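Local atomic coordinates of lectin (Polyandrocarpa misakiensis, PDB entry 1BYF), a protein that binds galactose with the help of calcium and takes part in the defence of this tunicate against microorganisms. Residues Y65-N70 with W93-Q98. Sequence-based numbering, arbitrary orientation.
With ACT (acetate ion), chain F.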
loop_
_atom_site.group_PDB
_atom_site.type_symbol
_atom_site.label_atom_id
_atom_site.label_comp_id
_atom_site.label_asym_id
_atom_site.label_seq_id
_atom_site.Cartn_x
_atom_site.Cartn_y
_atom_site.Cartn_z
ATOM N N TYR A 65 17.936 23.641 -3.902
ATOM C CA TYR A 65 16.611 23.134 -4.239
ATOM C C TYR A 65 16.642 22.438 -5.595
ATOM O O TYR A 65 15.709 22.534 -6.387
ATOM C CB TYR A 65 15.521 24.184 -4.155
ATOM C CG TYR A 65 15.228 24.739 -2.781
ATOM C CD1 TYR A 65 15.584 24.070 -1.619
ATOM C CD2 TYR A 65 14.540 25.942 -2.649
ATOM C CE1 TYR A 65 15.298 24.589 -0.371
ATOM C CE2 TYR A 65 14.246 26.468 -1.404
ATOM C CZ TYR A 65 14.628 25.788 -0.271
ATOM O OH TYR A 65 14.340 26.309 0.973
ATOM N N ASN A 66 17.717 21.695 -5.827
ATOM C CA ASN A 66 17.829 20.876 -7.034
ATOM C C ASN A 66 17.395 19.466 -6.632
ATOM O O ASN A 66 18.200 18.551 -6.531
ATOM C CB ASN A 66 19.252 20.890 -7.588
ATOM C CG ASN A 66 19.598 22.315 -8.000
ATOM O OD1 ASN A 66 18.926 22.849 -8.875
ATOM N ND2 ASN A 66 20.595 22.893 -7.345
ATOM N N PHE A 67 16.113 19.349 -6.284
ATOM C CA PHE A 67 15.600 18.058 -5.822
ATOM C C PHE A 67 15.565 17.013 -6.921
ATOM O O PHE A 67 15.071 17.288 -8.013
ATOM C CB PHE A 67 14.205 18.256 -5.206
ATOM C CG PHE A 67 14.332 18.921 -3.853
ATOM C CD1 PHE A 67 14.666 18.172 -2.739
ATOM C CD2 PHE A 67 14.149 20.286 -3.717
ATOM C CE1 PHE A 67 14.801 18.778 -1.503
ATOM C CE2 PHE A 67 14.277 20.893 -2.482
ATOM C CZ PHE A 67 14.603 20.138 -1.374
ATOM N N LEU A 68 16.047 15.809 -6.614
ATOM C CA LEU A 68 15.993 14.727 -7.581
ATOM C C LEU A 68 15.358 13.463 -6.993
ATOM O O LEU A 68 15.687 13.036 -5.892
ATOM C CB LEU A 68 17.372 14.344 -8.098
ATOM C CG LEU A 68 18.206 15.365 -8.870
ATOM C CD1 LEU A 68 19.560 14.743 -9.193
ATOM C CD2 LEU A 68 17.513 15.832 -10.142
ATOM N N TRP A 69 14.480 12.856 -7.774
ATOM C CA TRP A 69 13.882 11.566 -7.421
ATOM C C TRP A 69 15.025 10.561 -7.536
ATOM O O TRP A 69 15.966 10.862 -8.293
ATOM C CB TRP A 69 12.738 11.253 -8.371
ATOM C CG TRP A 69 11.492 12.068 -8.230
ATOM C CD1 TRP A 69 11.018 13.027 -9.080
ATOM C CD2 TRP A 69 10.544 11.995 -7.155
ATOM N NE1 TRP A 69 9.840 13.554 -8.604
ATOM C CE2 TRP A 69 9.529 12.931 -7.417
ATOM C CE3 TRP A 69 10.461 11.217 -5.996
ATOM C CZ2 TRP A 69 8.439 13.117 -6.564
ATOM C CZ3 TRP A 69 9.384 11.401 -5.147
ATOM C CH2 TRP A 69 8.388 12.338 -5.439
ATOM N N ASN A 70 15.038 9.457 -6.807
ATOM C CA ASN A 70 16.138 8.513 -6.853
ATOM C C ASN A 70 16.404 7.934 -8.247
ATOM O O ASN A 70 17.448 7.305 -8.408
ATOM C CB ASN A 70 15.936 7.266 -5.991
ATOM C CG ASN A 70 15.304 7.481 -4.645
ATOM O OD1 ASN A 70 15.689 8.411 -3.931
ATOM N ND2 ASN A 70 14.349 6.610 -4.327
ATOM N N TRP A 93 21.607 23.014 3.594
ATOM C CA TRP A 93 21.468 21.698 4.195
ATOM C C TRP A 93 21.324 20.567 3.174
ATOM O O TRP A 93 20.874 20.761 2.053
ATOM C CB TRP A 93 20.192 21.614 5.037
ATOM C CG TRP A 93 20.068 22.474 6.244
ATOM C CD1 TRP A 93 20.837 23.545 6.607
ATOM C CD2 TRP A 93 19.050 22.357 7.254
ATOM N NE1 TRP A 93 20.378 24.083 7.782
ATOM C CE2 TRP A 93 19.280 23.373 8.202
ATOM C CE3 TRP A 93 17.970 21.486 7.446
ATOM C CZ2 TRP A 93 18.478 23.539 9.327
ATOM C CZ3 TRP A 93 17.174 21.651 8.563
ATOM C CH2 TRP A 93 17.431 22.675 9.491
ATOM N N GLN A 94 21.629 19.367 3.660
ATOM C CA GLN A 94 21.368 18.163 2.865
ATOM C C GLN A 94 19.869 17.940 3.116
ATOM O O GLN A 94 19.499 17.801 4.285
ATOM C CB GLN A 94 22.188 16.977 3.324
ATOM C CG GLN A 94 23.678 17.083 3.054
ATOM C CD GLN A 94 24.461 15.928 3.639
ATOM O OE1 GLN A 94 23.922 15.047 4.310
ATOM N NE2 GLN A 94 25.768 15.908 3.388
ATOM N N LEU A 95 19.036 18.018 2.095
ATOM C CA LEU A 95 17.600 17.892 2.301
ATOM C C LEU A 95 16.986 16.661 1.648
ATOM O O LEU A 95 17.263 16.329 0.493
ATOM C CB LEU A 95 16.902 19.162 1.803
ATOM C CG LEU A 95 17.372 20.441 2.516
ATOM C CD1 LEU A 95 17.013 21.661 1.688
ATOM C CD2 LEU A 95 16.775 20.521 3.917
ATOM N N CYS A 96 16.136 16.016 2.436
ATOM C CA CYS A 96 15.418 14.815 2.023
ATOM C C CYS A 96 13.932 15.123 1.969
ATOM O O CYS A 96 13.499 16.096 2.592
ATOM C CB CYS A 96 15.722 13.678 3.010
ATOM S SG CYS A 96 17.432 13.137 2.802
ATOM N N VAL A 97 13.174 14.349 1.200
ATOM C CA VAL A 97 11.755 14.650 1.038
ATOM C C VAL A 97 10.866 13.593 1.679
ATOM O O VAL A 97 11.096 12.389 1.607
ATOM C CB VAL A 97 11.385 14.826 -0.448
ATOM C CG1 VAL A 97 9.927 15.245 -0.623
ATOM C CG2 VAL A 97 12.296 15.862 -1.102
ATOM N N GLN A 98 9.825 14.093 2.336
ATOM C CA GLN A 98 8.846 13.246 2.981
ATOM C C GLN A 98 7.436 13.672 2.567
ATOM O O GLN A 98 7.214 14.750 2.024
ATOM C CB GLN A 98 8.880 13.397 4.515
ATOM C CG GLN A 98 8.589 14.847 4.922
ATOM C CD GLN A 98 8.098 14.992 6.343
ATOM O OE1 GLN A 98 7.845 14.007 7.039
ATOM N NE2 GLN A 98 7.933 16.228 6.799
HETATM C C ACT F . 7.621 17.589 10.404
HETATM O O ACT F . 7.626 16.430 9.934
HETATM O OXT ACT F . 7.270 17.793 11.595
HETATM C CH3 ACT F . 8.477 18.663 9.719
#
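Phe-67 and Leu-95 each carry CG anti to their own carbonyl carbon (chi1 -74° and -59°), which places the phenyl ring and the isopropyl end beside each other, on CB atoms that already point toward the opposing segment. The Phe-67 ring slants across two side chains of 93-98. Its CE1 lies 3.9 Å from Leu-95 CB, and its CD1 approaches Val-97 CG2 at 3.7 Å, neither squarely over the face nor in the ring plane. While Leu-95 CB meets the Phe-67 ring, Leu-95 CD1 reaches the edge of the Tyr-65 ring, near its plane and 4.0 Å from Tyr-65 CE1, and also comes near Phe-67 CZ. The contact is wholly apolar, and the backbones stay apart, with the CA atoms of Phe-67 and Leu-95 8.4 Å from each other. The Tyr-65 hydroxyl is hydrogen-bonded to the carbonyl O of Asn-89, and Asp-108 touches Tyr-65, Phe-67 and Leu-95; both partners are ligands of the carbohydrate-binding calcium, so this small core adjoins the sugar site. At the far end of 93-98, Gln-98 NE2 donates hydrogen bonds to OD2 of Asp-107, another calcium ligand, and to the O of an acetate, 3.2 Å away (N-H...O 158°) and probably picked up during crystallisation. The 22 residues between the segments hold no helix or strand, as in the long-loop region of C-type lectin domains. The cluster packs the run leading into strand 68-69, which pairs with 57-58, against the start of strand 96-100, which runs antiparallel to both 53-55 and 105-109 in the main sheet.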